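Local coordinates for protein ethyl acetate hydrolase (Pseudomonas veronii, PDB 5EFZ) that hydrolyses ethyl acetate and other short-chain acetate esters, serving the bacterial breakdown of small methyl ketones such as 2-butanone, at residues His219-Thr224 with Phe253-Phe258. Sequence-based numbering, arbitrary orientation.
Sequences HAKLWT and FMKRYF
In this α/β-hydrolase, helices 213-227 and 246-258 meet through residues 219-224 and 253-258; the axes of these two segments come within 8.6 Å and cross at 132°. Packing is tightest where F258, with CG anti to its own carbonyl carbon (chi1 -74°), reaches the first helix. H219 turns an edge to one face of this ring in a T-shaped pair, CD2 3.8 Å from F258 CE1, while CD1 of Y257 covers the centre of the opposite face. The pyrrole ring of W223 lies near-parallel to F258 but slid along it, with W223 CD1 3.3 Å from F258 CZ. Between the backbones, A220 CB presses against M254 O at 3.6 Å, its small methyl permitting the close approach. M254, bent at chi2 and chi3, brings CE to 3.5 Å from W223 CB and lays CG beside T224, whose OG1 donates to A220 O (2.8 Å) from above the carbonyl plane; A220 O also accepts the T224 amide.

The other flank, partly exposed, is looser and more polar. K221 and K255 run extended side by side, their NZ atoms 5.0 Å apart, a like-charge proximity probably relieved by salt bridges from K221 to E189 and E193 of the second subunit and by long, weak ion pairs from K255 to E217 and D251.

An alanine at F258 would remove the ring that meets H219 and W223 and would probably loosen the setting of the indole. No hydrogen bond joins the two segments; here M254 CE and the F258 ring pack W223, which F187 and L191 of helix 182-196 also contact and whose side chain touches H334 of the inferred catalytic triad, consistent with a second-shell role for F258.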
loop_
_atom_site.group_PDB
_atom_site.type_symbol
_atom_site.label_atom_id
_atom_site.label_comp_id
_atom_site.label_asym_id
_atom_site.label_seq_id
_atom_site.Cartn_x
_atom_site.Cartn_y
_atom_site.Cartn_z
ATOM N N HIS A 219 1.884 -13.340 -2.205
ATOM C CA HIS A 219 0.773 -12.943 -1.357
ATOM C C HIS A 219 1.318 -12.380 -0.033
ATOM O O HIS A 219 0.913 -11.295 0.409
ATOM C CB HIS A 219 -0.089 -14.188 -1.125
ATOM C CG HIS A 219 -1.420 -13.945 -0.475
ATOM N ND1 HIS A 219 -2.521 -13.540 -1.185
ATOM C CD2 HIS A 219 -1.823 -14.120 0.805
ATOM C CE1 HIS A 219 -3.568 -13.478 -0.366
ATOM N NE2 HIS A 219 -3.167 -13.807 0.842
ATOM N N ALA A 220 2.275 -13.104 0.557
ATOM C CA ALA A 220 2.920 -12.639 1.792
ATOM C C ALA A 220 3.647 -11.307 1.595
ATOM O O ALA A 220 3.621 -10.449 2.480
ATOM C CB ALA A 220 3.899 -13.690 2.322
ATOM N N LYS A 221 4.328 -11.135 0.466
ATOM C CA LYS A 221 5.033 -9.867 0.235
ATOM C C LYS A 221 4.049 -8.705 0.133
ATOM O O LYS A 221 4.305 -7.604 0.640
ATOM C CB LYS A 221 5.876 -9.928 -1.033
ATOM C CG LYS A 221 7.173 -10.685 -0.896
ATOM C CD LYS A 221 8.011 -10.365 -2.142
ATOM C CE LYS A 221 9.314 -11.088 -2.212
ATOM N NZ LYS A 221 10.026 -10.723 -3.493
ATOM N N LEU A 222 2.917 -8.941 -0.527
ATOM C CA LEU A 222 1.901 -7.887 -0.635
ATOM C C LEU A 222 1.334 -7.535 0.726
ATOM O O LEU A 222 1.055 -6.366 1.003
ATOM C CB LEU A 222 0.781 -8.317 -1.570
ATOM C CG LEU A 222 1.194 -8.368 -3.029
ATOM C CD1 LEU A 222 0.251 -9.296 -3.843
ATOM C CD2 LEU A 222 1.173 -6.948 -3.620
ATOM N N TRP A 223 1.144 -8.537 1.576
ATOM C CA TRP A 223 0.720 -8.302 2.950
ATOM C C TRP A 223 1.764 -7.518 3.743
ATOM O O TRP A 223 1.422 -6.731 4.614
ATOM C CB TRP A 223 0.422 -9.629 3.660
ATOM C CG TRP A 223 -0.998 -10.028 3.480
ATOM C CD1 TRP A 223 -1.487 -11.041 2.675
ATOM C CD2 TRP A 223 -2.137 -9.420 4.104
ATOM N NE1 TRP A 223 -2.869 -11.100 2.789
ATOM C CE2 TRP A 223 -3.290 -10.129 3.660
ATOM C CE3 TRP A 223 -2.293 -8.371 5.027
ATOM C CZ2 TRP A 223 -4.593 -9.784 4.078
ATOM C CZ3 TRP A 223 -3.600 -8.029 5.443
ATOM C CH2 TRP A 223 -4.719 -8.755 4.981
ATOM N N THR A 224 3.038 -7.724 3.445
ATOM C CA THR A 224 4.072 -6.970 4.140
ATOM C C THR A 224 4.010 -5.488 3.740
ATOM O O THR A 224 4.224 -4.583 4.568
ATOM C CB THR A 224 5.477 -7.517 3.820
ATOM O OG1 THR A 224 5.490 -8.951 4.008
ATOM C CG2 THR A 224 6.535 -6.853 4.746
ATOM N N PHE A 253 8.838 -14.193 9.221
ATOM C CA PHE A 253 7.530 -13.916 9.802
ATOM C C PHE A 253 6.425 -14.081 8.730
ATOM O O PHE A 253 5.507 -14.910 8.863
ATOM C CB PHE A 253 7.516 -12.488 10.401
ATOM C CG PHE A 253 6.280 -12.149 11.214
ATOM C CD1 PHE A 253 5.061 -11.931 10.606
ATOM C CD2 PHE A 253 6.367 -11.989 12.589
ATOM C CE1 PHE A 253 3.927 -11.605 11.351
ATOM C CE2 PHE A 253 5.248 -11.655 13.352
ATOM C CZ PHE A 253 4.021 -11.457 12.733
ATOM N N MET A 254 6.504 -13.294 7.668
ATOM C CA MET A 254 5.359 -13.154 6.754
ATOM C C MET A 254 5.233 -14.342 5.794
ATOM O O MET A 254 4.164 -14.900 5.667
ATOM C CB MET A 254 5.480 -11.847 5.945
ATOM C CG MET A 254 5.491 -10.547 6.828
ATOM S SD MET A 254 3.888 -10.322 7.618
ATOM C CE MET A 254 2.801 -10.132 6.223
ATOM N N LYS A 255 6.312 -14.698 5.092
ATOM C CA LYS A 255 6.228 -15.865 4.219
ATOM C C LYS A 255 5.884 -17.128 5.019
ATOM O O LYS A 255 5.089 -17.955 4.595
ATOM C CB LYS A 255 7.536 -16.070 3.458
ATOM C CG LYS A 255 7.772 -15.010 2.377
ATOM C CD LYS A 255 9.032 -15.282 1.552
ATOM C CE LYS A 255 9.217 -14.209 0.481
ATOM N NZ LYS A 255 10.460 -14.472 -0.282
ATOM N N ARG A 256 6.499 -17.256 6.186
ATOM C CA ARG A 256 6.287 -18.438 7.023
ATOM C C ARG A 256 4.826 -18.542 7.478
ATOM O O ARG A 256 4.282 -19.647 7.564
ATOM C CB ARG A 256 7.241 -18.397 8.226
ATOM C CG ARG A 256 7.120 -19.564 9.186
ATOM C CD ARG A 256 8.223 -19.542 10.270
ATOM N NE ARG A 256 9.542 -19.767 9.672
ATOM C CZ ARG A 256 10.681 -19.203 10.077
ATOM N NH1 ARG A 256 10.703 -18.386 11.127
ATOM N NH2 ARG A 256 11.812 -19.480 9.444
ATOM N N TYR A 257 4.190 -17.403 7.728
ATOM C CA TYR A 257 2.787 -17.368 8.176
ATOM C C TYR A 257 1.865 -17.974 7.107
ATOM O O TYR A 257 1.005 -18.805 7.411
ATOM C CB TYR A 257 2.350 -15.919 8.505
ATOM C CG TYR A 257 0.863 -15.805 8.836
ATOM C CD1 TYR A 257 -0.032 -15.332 7.907
ATOM C CD2 TYR A 257 0.380 -16.198 10.080
ATOM C CE1 TYR A 257 -1.406 -15.276 8.188
ATOM C CE2 TYR A 257 -0.985 -16.137 10.375
ATOM C CZ TYR A 257 -1.854 -15.665 9.422
ATOM O OH TYR A 257 -3.203 -15.588 9.696
ATOM N N PHE A 258 2.046 -17.561 5.861
ATOM C CA PHE A 258 1.158 -18.008 4.787
ATOM C C PHE A 258 1.568 -19.340 4.169
ATOM O O PHE A 258 0.741 -19.978 3.533
ATOM C CB PHE A 258 1.068 -16.955 3.666
ATOM C CG PHE A 258 0.228 -15.753 4.039
ATOM C CD1 PHE A 258 -1.157 -15.875 4.137
ATOM C CD2 PHE A 258 0.818 -14.525 4.328
ATOM C CE1 PHE A 258 -1.952 -14.769 4.501
ATOM C CE2 PHE A 258 0.030 -13.403 4.680
ATOM C CZ PHE A 258 -1.350 -13.551 4.790
#